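Tyrosinase (Burkholderia thailandensis, PDB 5ZRD) catalyses the copper-dependent ortho-hydroxylation of monophenols to catechols, probably followed by oxidation to quinones as in other tyrosinases. Local coordinates at residues 427-432 with 503-508; 267-272 with 485-490; 445-450 with 491-496; 65-68 with 74-77; 240-245 with 403-408. One frame throughout, in Å; residues are numbered along the deposited sequence.

Contact 1 of 5, residues 427-432 with 503-508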
# COMPACT_ATOMS: atom_id res chain seq x y z
N LEU A 427 11.75 13.19 40.58
CA LEU A 427 10.52 13.62 39.92
C LEU A 427 10.36 12.84 38.61
O LEU A 427 11.26 12.84 37.78
CB LEU A 427 10.62 15.12 39.60
CG LEU A 427 9.36 15.75 39.03
CD1 LEU A 427 8.24 15.80 40.07
CD2 LEU A 427 9.62 17.15 38.51
N THR A 428 9.20 12.23 38.41
CA THR A 428 8.89 11.62 37.16
C THR A 428 7.85 12.52 36.47
O THR A 428 6.81 12.83 37.03
CB THR A 428 8.38 10.18 37.34
OG1 THR A 428 9.32 9.33 38.02
CG2 THR A 428 8.03 9.53 36.02
N VAL A 429 8.14 12.91 35.25
CA VAL A 429 7.26 13.73 34.45
C VAL A 429 6.70 12.86 33.32
O VAL A 429 7.47 12.28 32.56
CB VAL A 429 7.95 14.98 33.86
CG1 VAL A 429 6.94 15.87 33.14
CG2 VAL A 429 8.67 15.79 34.93
N THR A 430 5.38 12.79 33.25
CA THR A 430 4.68 12.10 32.17
C THR A 430 3.60 13.02 31.61
O THR A 430 2.63 13.31 32.25
CB THR A 430 4.12 10.74 32.61
OG1 THR A 430 3.22 10.87 33.71
CG2 THR A 430 5.22 9.77 32.99
N GLY A 431 3.83 13.54 30.42
CA GLY A 431 2.77 13.99 29.54
C GLY A 431 2.71 13.06 28.35
O GLY A 431 2.98 13.48 27.23
N ILE A 432 2.42 11.79 28.65
CA ILE A 432 2.48 10.66 27.69
C ILE A 432 1.67 11.00 26.42
O ILE A 432 1.97 10.50 25.33
CB ILE A 432 2.03 9.33 28.35
CG1 ILE A 432 3.01 8.85 29.42
CG2 ILE A 432 1.78 8.25 27.30
CD1 ILE A 432 2.59 7.59 30.17
N PHE A 503 5.21 22.02 40.43
CA PHE A 503 6.16 21.66 39.40
C PHE A 503 5.68 22.18 38.04
O PHE A 503 4.50 22.23 37.78
CB PHE A 503 6.38 20.14 39.34
CG PHE A 503 6.90 19.55 40.62
CD1 PHE A 503 8.20 19.82 41.03
CD2 PHE A 503 6.10 18.72 41.39
CE1 PHE A 503 8.68 19.27 42.21
CE2 PHE A 503 6.58 18.18 42.56
CZ PHE A 503 7.87 18.45 42.97
N ARG A 504 6.63 22.49 37.16
CA ARG A 504 6.32 22.77 35.77
C ARG A 504 7.51 22.33 34.90
O ARG A 504 8.64 22.24 35.37
CB ARG A 504 6.02 24.26 35.60
CG ARG A 504 7.25 25.13 35.81
CD ARG A 504 6.93 26.60 35.93
NE ARG A 504 7.37 27.29 34.74
CZ ARG A 504 8.56 27.87 34.61
NH1 ARG A 504 8.98 28.22 33.40
NH2 ARG A 504 9.31 28.08 35.67
N VAL A 505 7.24 22.10 33.61
CA VAL A 505 8.30 21.87 32.65
C VAL A 505 8.20 22.95 31.58
O VAL A 505 7.15 23.22 31.10
CB VAL A 505 8.20 20.47 32.01
CG1 VAL A 505 8.44 19.36 33.00
CG2 VAL A 505 6.87 20.27 31.30
N GLU A 506 9.33 23.53 31.21
CA GLU A 506 9.47 24.44 30.08
C GLU A 506 9.98 23.58 28.91
O GLU A 506 11.02 22.92 29.03
CB GLU A 506 10.46 25.55 30.47
CG GLU A 506 10.97 26.43 29.33
CD GLU A 506 12.22 27.27 29.61
OE1 GLU A 506 12.85 27.07 30.68
OE2 GLU A 506 12.59 28.11 28.73
N PHE A 507 9.22 23.55 27.81
CA PHE A 507 9.70 22.97 26.56
C PHE A 507 10.41 24.03 25.71
O PHE A 507 9.92 25.15 25.57
CB PHE A 507 8.56 22.37 25.76
CG PHE A 507 7.99 21.13 26.38
CD1 PHE A 507 6.95 21.22 27.28
CD2 PHE A 507 8.51 19.89 26.07
CE1 PHE A 507 6.44 20.06 27.86
CE2 PHE A 507 7.99 18.73 26.64
CZ PHE A 507 6.95 18.83 27.53
N ILE A 508 11.56 23.67 25.18
CA ILE A 508 12.20 24.50 24.19
C ILE A 508 12.26 23.67 22.90
O ILE A 508 12.91 22.62 22.88
CB ILE A 508 13.59 24.96 24.65
CG1 ILE A 508 13.53 25.67 26.01
CG2 ILE A 508 14.25 25.81 23.59
CD1 ILE A 508 14.90 25.92 26.62

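Contact 2 of 5, residues 267-272 with 485-490. With CIT (citric acid), chain E.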
# COMPACT_ATOMS: atom_id res chain seq x y z
N PRO A 267 15.81 2.57 42.12
CA PRO A 267 16.02 3.84 42.84
C PRO A 267 17.26 4.60 42.34
O PRO A 267 18.20 4.00 41.88
CB PRO A 267 16.18 3.41 44.31
CG PRO A 267 16.62 1.94 44.27
CD PRO A 267 16.13 1.39 42.94
N GLY A 268 17.22 5.92 42.41
CA GLY A 268 18.30 6.75 41.88
C GLY A 268 18.10 7.06 40.41
O GLY A 268 17.05 6.72 39.83
N LEU A 269 19.13 7.66 39.82
CA LEU A 269 19.10 8.17 38.47
C LEU A 269 20.37 7.72 37.77
O LEU A 269 21.45 8.07 38.20
CB LEU A 269 19.09 9.71 38.50
CG LEU A 269 17.71 10.35 38.63
CD1 LEU A 269 17.78 11.87 38.54
CD2 LEU A 269 16.76 9.81 37.58
N VAL A 270 20.23 6.96 36.68
CA VAL A 270 21.39 6.73 35.83
C VAL A 270 21.32 7.65 34.60
O VAL A 270 20.24 8.00 34.12
CB VAL A 270 21.55 5.25 35.44
CG1 VAL A 270 21.42 4.34 36.64
CG2 VAL A 270 20.60 4.84 34.37
N THR A 271 22.49 8.03 34.13
CA THR A 271 22.63 8.85 32.96
C THR A 271 23.45 8.10 31.91
O THR A 271 24.60 7.80 32.16
CB THR A 271 23.36 10.17 33.27
OG1 THR A 271 22.54 10.87 34.20
CG2 THR A 271 23.58 11.01 32.03
N PRO A 272 22.87 7.84 30.74
CA PRO A 272 23.56 7.25 29.63
C PRO A 272 24.51 8.25 28.97
O PRO A 272 24.29 9.48 29.01
CB PRO A 272 22.45 6.85 28.65
CG PRO A 272 21.35 7.86 28.90
CD PRO A 272 21.56 8.34 30.31
N VAL A 485 8.36 10.69 28.88
CA VAL A 485 8.67 10.30 30.26
C VAL A 485 10.07 10.82 30.58
O VAL A 485 10.97 10.59 29.83
CB VAL A 485 8.52 8.79 30.48
CG1 VAL A 485 9.06 8.00 29.32
CG2 VAL A 485 9.18 8.34 31.77
N ALA A 486 10.21 11.59 31.65
CA ALA A 486 11.48 12.21 31.98
C ALA A 486 11.65 12.18 33.49
O ALA A 486 10.66 12.38 34.19
CB ALA A 486 11.52 13.63 31.45
N HIS A 487 12.86 11.92 33.98
CA HIS A 487 13.11 11.95 35.40
C HIS A 487 14.07 13.09 35.74
O HIS A 487 14.95 13.42 34.94
CB HIS A 487 13.72 10.65 35.90
CG HIS A 487 13.02 9.43 35.44
ND1 HIS A 487 11.97 8.87 36.15
CD2 HIS A 487 13.20 8.66 34.35
CE1 HIS A 487 11.56 7.78 35.51
NE2 HIS A 487 12.29 7.65 34.40
N PHE A 488 13.92 13.65 36.95
CA PHE A 488 14.78 14.74 37.39
C PHE A 488 15.08 14.53 38.86
O PHE A 488 14.21 14.11 39.61
CB PHE A 488 14.16 16.12 37.15
CG PHE A 488 13.79 16.42 35.72
CD1 PHE A 488 14.69 17.02 34.85
CD2 PHE A 488 12.53 16.13 35.24
CE1 PHE A 488 14.34 17.31 33.55
CE2 PHE A 488 12.19 16.41 33.92
CZ PHE A 488 13.10 16.98 33.07
N PRO A 489 16.34 14.78 39.26
CA PRO A 489 16.60 14.85 40.69
C PRO A 489 15.84 16.03 41.30
O PRO A 489 15.58 17.04 40.64
CB PRO A 489 18.12 15.03 40.78
CG PRO A 489 18.45 15.80 39.52
CD PRO A 489 17.51 15.22 38.50
N LEU A 490 15.48 15.88 42.57
CA LEU A 490 14.94 16.97 43.42
C LEU A 490 16.02 17.45 44.41
O LEU A 490 15.71 18.15 45.37
CB LEU A 490 13.69 16.45 44.13
CG LEU A 490 12.46 16.26 43.23
CD1 LEU A 490 11.49 15.27 43.83
CD2 LEU A 490 11.77 17.59 42.98
C1 CIT E . 17.08 8.99 29.94
O1 CIT E . 15.82 8.97 29.89
O2 CIT E . 17.73 8.40 29.07
C2 CIT E . 17.92 9.69 31.01
C3 CIT E . 17.25 10.72 31.93
O7 CIT E . 17.82 10.58 33.22
C4 CIT E . 17.83 12.12 31.80
C5 CIT E . 19.32 11.95 32.19
O3 CIT E . 19.78 11.82 33.35
O4 CIT E . 20.12 11.90 31.27
C6 CIT E . 15.78 10.41 32.23
O5 CIT E . 14.85 11.17 32.06
O6 CIT E . 15.54 9.30 32.71

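Contact 3 of 5, residues 445-450 with 491-496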
# COMPACT_ATOMS: atom_id res chain seq x y z
N ALA A 445 12.96 21.39 33.96
CA ALA A 445 11.99 21.18 35.04
C ALA A 445 12.27 22.18 36.17
O ALA A 445 13.42 22.46 36.48
CB ALA A 445 12.03 19.75 35.53
N TYR A 446 11.19 22.70 36.75
CA TYR A 446 11.24 23.66 37.85
C TYR A 446 10.28 23.26 38.97
O TYR A 446 9.20 22.68 38.76
CB TYR A 446 10.88 25.07 37.37
CG TYR A 446 11.82 25.60 36.32
CD1 TYR A 446 12.97 26.28 36.67
CD2 TYR A 446 11.59 25.36 34.98
CE1 TYR A 446 13.86 26.75 35.70
CE2 TYR A 446 12.47 25.82 34.00
CZ TYR A 446 13.61 26.51 34.36
OH TYR A 446 14.47 26.96 33.40
N ALA A 447 10.66 23.61 40.18
CA ALA A 447 9.76 23.54 41.34
C ALA A 447 9.66 24.93 41.99
O ALA A 447 10.69 25.61 42.25
CB ALA A 447 10.24 22.47 42.31
N SER A 448 8.45 25.39 42.22
CA SER A 448 8.31 26.64 42.96
C SER A 448 7.51 26.41 44.25
O SER A 448 6.52 25.63 44.27
CB SER A 448 7.71 27.72 42.11
OG SER A 448 6.39 27.36 41.76
N VAL A 449 8.00 27.04 45.33
CA VAL A 449 7.36 26.99 46.62
C VAL A 449 7.14 28.42 47.13
O VAL A 449 8.04 29.25 47.18
CB VAL A 449 8.10 26.08 47.64
CG1 VAL A 449 9.44 25.57 47.14
CG2 VAL A 449 8.22 26.71 49.01
N THR A 450 5.88 28.66 47.48
CA THR A 450 5.38 29.89 48.04
C THR A 450 5.27 29.72 49.55
O THR A 450 4.40 28.99 50.01
CB THR A 450 4.03 30.20 47.39
OG1 THR A 450 4.24 30.19 45.98
CG2 THR A 450 3.45 31.54 47.80
N SER A 491 17.29 17.16 44.14
CA SER A 491 18.41 17.47 45.02
C SER A 491 18.69 18.97 45.09
O SER A 491 19.50 19.37 45.89
CB SER A 491 19.65 16.73 44.57
OG SER A 491 19.91 17.03 43.21
N ALA A 492 18.12 19.80 44.20
CA ALA A 492 18.29 21.22 44.36
C ALA A 492 17.44 21.69 45.55
O ALA A 492 17.66 22.78 46.01
CB ALA A 492 17.92 21.99 43.10
N MET A 493 16.51 20.89 46.07
CA MET A 493 15.61 21.46 47.06
C MET A 493 15.73 20.80 48.44
O MET A 493 16.11 19.65 48.59
CB MET A 493 14.14 21.54 46.61
CG MET A 493 13.52 20.35 45.95
SD MET A 493 12.03 20.81 44.96
CE MET A 493 11.03 21.74 46.13
N PRO A 494 15.44 21.61 49.47
CA PRO A 494 15.33 21.13 50.84
C PRO A 494 14.29 20.01 50.91
O PRO A 494 13.24 20.10 50.27
CB PRO A 494 14.89 22.36 51.64
CG PRO A 494 15.40 23.52 50.83
CD PRO A 494 15.14 23.07 49.42
N ALA A 495 14.61 18.95 51.64
CA ALA A 495 13.82 17.74 51.59
C ALA A 495 12.37 18.03 52.01
O ALA A 495 11.43 17.50 51.41
CB ALA A 495 14.44 16.70 52.47
N ASP A 496 12.21 18.87 53.01
CA ASP A 496 10.92 19.16 53.57
C ASP A 496 10.10 20.08 52.67
O ASP A 496 8.90 20.19 52.85
CB ASP A 496 11.05 19.72 54.98
CG ASP A 496 11.99 20.94 55.08
OD1 ASP A 496 13.24 20.79 54.90
OD2 ASP A 496 11.49 22.04 55.38

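Contact 4 of 5, residues 65-68 with 74-77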
# COMPACT_ATOMS: atom_id res chain seq x y z
N LYS A 65 8.74 3.14 1.31
CA LYS A 65 7.60 3.75 0.64
C LYS A 65 6.30 3.12 1.12
O LYS A 65 5.32 3.84 1.33
CB LYS A 65 7.77 3.69 -0.89
CG LYS A 65 8.51 4.89 -1.49
CD LYS A 65 7.71 6.20 -1.35
CE LYS A 65 8.46 7.36 -0.73
NZ LYS A 65 9.17 8.17 -1.76
N PRO A 66 6.26 1.77 1.29
CA PRO A 66 4.99 1.21 1.72
C PRO A 66 4.67 1.61 3.17
O PRO A 66 3.51 1.84 3.48
CB PRO A 66 5.09 -0.30 1.49
CG PRO A 66 6.36 -0.50 0.66
CD PRO A 66 7.21 0.74 0.84
N VAL A 67 5.67 1.79 4.01
CA VAL A 67 5.43 2.30 5.39
C VAL A 67 4.98 3.77 5.33
O VAL A 67 4.05 4.16 6.05
CB VAL A 67 6.66 2.15 6.30
CG1 VAL A 67 6.45 2.80 7.65
CG2 VAL A 67 7.08 0.71 6.50
N ASP A 68 5.65 4.60 4.55
CA ASP A 68 5.29 6.04 4.51
C ASP A 68 3.83 6.25 4.18
O ASP A 68 3.21 7.24 4.64
CB ASP A 68 6.09 6.78 3.47
CG ASP A 68 7.58 6.76 3.75
OD1 ASP A 68 7.99 6.84 4.94
OD2 ASP A 68 8.33 6.68 2.76
N ASP A 74 -1.54 2.51 11.70
CA ASP A 74 -0.77 1.37 11.24
C ASP A 74 0.69 1.72 11.09
O ASP A 74 1.56 0.82 11.02
CB ASP A 74 -1.29 0.93 9.86
CG ASP A 74 -2.64 0.20 9.91
OD1 ASP A 74 -3.19 -0.05 11.00
OD2 ASP A 74 -3.18 -0.08 8.81
N ILE A 75 0.95 3.02 10.97
CA ILE A 75 2.29 3.56 10.62
C ILE A 75 3.15 3.56 11.89
O ILE A 75 2.63 3.60 13.02
CB ILE A 75 2.18 4.98 10.01
CG1 ILE A 75 3.49 5.43 9.37
CG2 ILE A 75 1.71 5.99 11.05
CD1 ILE A 75 3.37 6.68 8.48
N TYR A 76 4.45 3.55 11.68
CA TYR A 76 5.41 3.46 12.71
C TYR A 76 6.66 4.16 12.21
O TYR A 76 6.92 4.17 11.01
CB TYR A 76 5.69 1.99 13.08
CG TYR A 76 6.29 1.17 11.97
CD1 TYR A 76 7.65 1.20 11.71
CD2 TYR A 76 5.52 0.32 11.20
CE1 TYR A 76 8.22 0.44 10.70
CE2 TYR A 76 6.08 -0.46 10.18
CZ TYR A 76 7.43 -0.40 9.92
OH TYR A 76 7.99 -1.16 8.93
N PRO A 77 7.40 4.79 13.13
CA PRO A 77 8.58 5.55 12.78
C PRO A 77 9.74 4.63 12.39
O PRO A 77 9.82 3.54 12.90
CB PRO A 77 8.94 6.31 14.06
CG PRO A 77 8.32 5.47 15.17
CD PRO A 77 7.07 4.88 14.55

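Contact 5 of 5, residues 240-245 with 403-408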
# COMPACT_ATOMS: atom_id res chain seq x y z
N LYS A 240 26.58 16.00 33.76
CA LYS A 240 25.92 14.87 33.13
C LYS A 240 26.96 13.87 32.59
O LYS A 240 26.77 12.67 32.68
CB LYS A 240 24.98 15.38 32.04
CG LYS A 240 23.61 15.85 32.49
CD LYS A 240 22.56 15.61 31.40
CE LYS A 240 21.16 16.06 31.76
NZ LYS A 240 20.41 15.00 32.48
N TYR A 241 28.09 14.35 32.06
CA TYR A 241 29.17 13.48 31.57
C TYR A 241 29.83 12.73 32.74
O TYR A 241 30.08 11.53 32.64
CB TYR A 241 30.19 14.29 30.80
CG TYR A 241 30.04 14.35 29.30
CD1 TYR A 241 29.81 13.20 28.55
CD2 TYR A 241 30.27 15.53 28.61
CE1 TYR A 241 29.70 13.25 27.16
CE2 TYR A 241 30.19 15.59 27.23
CZ TYR A 241 29.91 14.45 26.50
OH TYR A 241 29.87 14.47 25.13
N VAL A 242 30.04 13.41 33.87
CA VAL A 242 30.55 12.76 35.09
C VAL A 242 29.58 11.67 35.52
O VAL A 242 30.00 10.52 35.71
CB VAL A 242 30.83 13.74 36.25
CG1 VAL A 242 31.20 13.00 37.52
CG2 VAL A 242 31.89 14.79 35.91
N ARG A 243 28.30 11.97 35.59
CA ARG A 243 27.27 10.95 35.96
C ARG A 243 27.36 9.70 35.06
O ARG A 243 27.21 8.56 35.55
CB ARG A 243 25.84 11.48 35.81
CG ARG A 243 25.24 12.08 37.06
CD ARG A 243 23.81 11.64 37.33
NE ARG A 243 23.31 12.40 38.47
CZ ARG A 243 23.48 12.06 39.75
NH1 ARG A 243 23.86 10.83 40.07
NH2 ARG A 243 23.25 12.95 40.70
N CYS A 244 27.52 9.90 33.74
CA CYS A 244 27.40 8.75 32.84
C CYS A 244 28.51 7.74 33.14
O CYS A 244 28.28 6.54 32.96
CB CYS A 244 27.35 9.15 31.38
SG CYS A 244 28.93 9.53 30.59
N LEU A 245 29.63 8.20 33.71
CA LEU A 245 30.78 7.33 33.98
C LEU A 245 30.46 6.36 35.12
O LEU A 245 31.15 5.35 35.26
CB LEU A 245 32.03 8.17 34.30
CG LEU A 245 32.57 9.00 33.13
CD1 LEU A 245 33.85 9.71 33.51
CD2 LEU A 245 32.82 8.14 31.91
N GLY A 403 42.94 13.03 29.06
CA GLY A 403 42.04 14.17 29.05
C GLY A 403 41.13 14.18 30.26
O GLY A 403 41.20 13.31 31.12
N SER A 404 40.24 15.16 30.28
CA SER A 404 39.37 15.42 31.42
C SER A 404 38.58 14.15 31.79
O SER A 404 38.16 13.36 30.93
CB SER A 404 38.45 16.61 31.13
OG SER A 404 37.45 16.31 30.15
N LEU A 405 38.40 13.96 33.09
CA LEU A 405 37.52 12.96 33.67
C LEU A 405 38.06 11.54 33.51
O LEU A 405 37.29 10.59 33.73
CB LEU A 405 36.12 13.06 33.04
CG LEU A 405 35.43 14.42 33.12
CD1 LEU A 405 34.01 14.33 32.56
CD2 LEU A 405 35.40 14.95 34.54
N ASP A 406 39.32 11.33 33.18
CA ASP A 406 39.85 9.94 33.16
C ASP A 406 39.67 9.22 34.53
O ASP A 406 39.44 8.02 34.61
CB ASP A 406 41.32 9.93 32.77
CG ASP A 406 41.58 10.33 31.31
OD1 ASP A 406 40.68 10.21 30.42
OD2 ASP A 406 42.73 10.78 31.05
N ASP A 407 39.76 9.98 35.61
CA ASP A 407 39.87 9.39 36.93
C ASP A 407 38.65 9.76 37.79
O ASP A 407 38.27 10.92 37.85
CB ASP A 407 41.15 9.91 37.63
CG ASP A 407 42.42 9.67 36.81
OD1 ASP A 407 42.57 8.57 36.22
OD2 ASP A 407 43.26 10.62 36.76
N ALA A 408 38.08 8.75 38.45
CA ALA A 408 37.07 8.88 39.50
C ALA A 408 37.76 9.47 40.72
O ALA A 408 38.62 8.82 41.27
CB ALA A 408 36.48 7.52 39.83

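Contact 1 of 5, residues 427-432 with 503-508
Leu427 and Phe503 meet between two beta sheets laid face to face, in the manner of a beta sandwich. Strand 426-430 is the middle strand of a three-stranded antiparallel sheet, and strand 502-509 belongs to the four-stranded mixed sheet opposite. No hydrogen bond joins the two segments, which meet through alternate side chains.

The CH-pi part of the contact belongs to Leu427. Its CG lies anti to the backbone N (chi1 -174°), and methyl CD1 comes to rest over the middle of the Phe503 ring. The distance from Leu427 CD1 to the Phe503 ring centroid is 3.7 Å, and the methyl stands only 7° off the ring normal. The other branch drifts toward the rim, with Leu427 CD2 3.9 Å from Phe503 CD1.

The purely aliphatic part lies two residues along each strand, where Val429 and Val505 reach toward one another tip to tip. Phe532 of the third strand, 531-534, packs against both valines, while Ala447 and Leu490 press on Phe503. A single methyl, Val505 CG1, meets both branches of its partner, at 3.8 Å from Val429 CG1 and 4.1 Å from Val429 CG2.

Contact 2 of 5, residues 267-272 with 485-490
Leu269 splits its two methyls between two residues of the strand it faces. Its CD2 reaches His487, whose side chain it crosses obliquely, and stands 3.6 Å from His487 CB. The leucine side chain meets Pro489 at about a right angle, with CD1 against the N-CD side of the proline ring. There Leu269 CD1 makes a close approach to Pro489 CD, at 3.4 Å. The leucine CG, anti to its own carbonyl carbon, is aimed at the strand.

Here a loop leans on an edge strand: the link between helices 256-265 and 274-285 of the tyrosinase central domain rests on strand 485-489, outermost within this chain in the three-stranded sheet. Helix 274-285 goes on to supply the copper ligands His277 and His281.

The His487 ring is held in rotation by a hydrogen bond between ND1 and Thr428 OG1 and another between NE2 and Ser260 O. Its CD2 edge is turned to a citrate, probably from the crystallisation liquor, with citrate O6 near the ring plane. The same molecule bridges the two segments: His487 N gives citrate O5 a nearly straight hydrogen bond of 2.9 Å (173°), and Thr271 OG1 donates to citrate O3 at 3.0 Å.

Contact 3 of 5, residues 445-450 with 491-496
Met493 lays its thioether against Ala447, and this close touch gives way to a looser one along the strand. On the tight side, Met493 SD comes to 3.6 Å from Ala447 CB, and the terminal methyl follows, with Met493 CE 4.0 Å from Ala447 CB. The small alanine meets sulfur and methyl together because the methionine chain leaves the backbone with CG between N and the carbonyl carbon (chi1 46°), runs out extended, and bends at its third torsion (-52°). Sulfur and methyl thereby lie along the strand rather than driving into it. Ala501 packs on both residues, so the close patch is walled by hydrocarbon.

The loose side begins at Val449, where only the end of the methionine reaches: Val449 CG1 is 4.3 Å from Met493 CE. Further on, Pro494 turns to Tyr459, and the chain comes out to the surface at Ala495 and Asp496. Across the contact, Ser448 points away from the segment 491-496, in the alternation expected of a strand. The arrangement is consistent with a sandwich-like pair of sheets whose connecting loop, leading from strand 485-489 of one to strand 502-509 of the other, folds over strand 441-450.

Contact 4 of 5, residues 65-68 with 74-77
The ring of Tyr76 receives Val67 over one face, methyl CG1 lying above it but displaced toward the rim. Val67 CG1 is 4.1 Å from the Tyr76 ring centroid, 13° off the ring normal. The second methyl is placed at the phenol end of the ring, where Val67 CG2 lies 3.6 Å from Tyr76 CZ and 3.2 Å from Tyr76 OH. The two side chains run roughly perpendicular, CG1 over the face and CG2 by the hydroxyl end. Tyr76 reaches this place with CG between its backbone N and carbonyl carbon (chi1 63°), which swings the ring toward the helix.

A short helix, 65-68, and the loop that returns to pass across it pack together here, within the tyrosinase central domain and at a subunit interface. The hydroxyl of Tyr76 is hydrogen-bonded to Asp74 O of the second subunit, and the bond is returned by Tyr76 of that subunit to Asp74 O here. Asp74 OD1 also forms a salt bridge with Arg64 of the second subunit.

Beside the ring, Ile75 brings hydrocarbon to the backbone of the helix. Its CD1 lies 3.6 Å from Val67 O and 3.9 Å from Asp68 O, while the side chains touch more loosely, Ile75 CG1 being 4.3 Å from Val67 CG1. The Asp68 carboxylate is engaged on another side, where its OD1 is hydrogen-bonded to Tyr78 OH.

Contact 5 of 5, residues 240-245 with 403-408
Leu405 reaches Val242 by placing CG anti to its carbonyl carbon (chi1 -56°) and then running out extended, so that both of its methyls arrive at one branch of the valine. Leu405 CD2 is 3.8 Å from Val242 CG2, and Leu405 CD1 is 4.0 Å from the same Val242 CG2. Leu245, three residues on, comes in at the base of the leucine, where Leu245 CD1 is 3.6 Å from Leu405 O and 4.1 Å from Leu405 CB. Tyr241 adds only its CB, 4.2 Å from Leu405 CD1, while its ring turns elsewhere.

Leu405 is the third residue of a type II beta turn from Gly403 to Asp406, and its positive phi thrusts the side chain at helix 237-244. The turn is braced by its own ends: Gly403 N donates to Asp406 OD2 at 3.0 Å. This bond is almost straight (168°) and meets the syn side of the carboxylate, 33° out of its plane. Leu412 of helix 410-415 closes in on both Leu405 and Val242.

The Tyr241 side chain lies about 5 Å from that of the copper ligand His277, with its hydroxyl bonded to Glu119. Across the two segments no hydrogen bond forms: apolar contact joins turn and helix near the copper site, and polar groups are left to brace the turn.

From the N terminus, contact 4 comes first and closes a short loop at a subunit interface, in series with all the others. Contact 5 opens at helix 237-244, and contact 2 opens soon after, in the loop before helix 274-285. Contact 5 closes at 403-408, ahead of contact 2, so these two cross. Contacts 1 and 3 then open on strands 426-430 and 441-450. Contact 2 closes next, joining the helical central domain to strand 485-489, and so crosses both; contact 3 closes at 491-496, nested inside contact 1, which ends on strand 502-509. Contact 1 pairs the two sheets, and contact 3 fastens their connecting loop to strand 441-450.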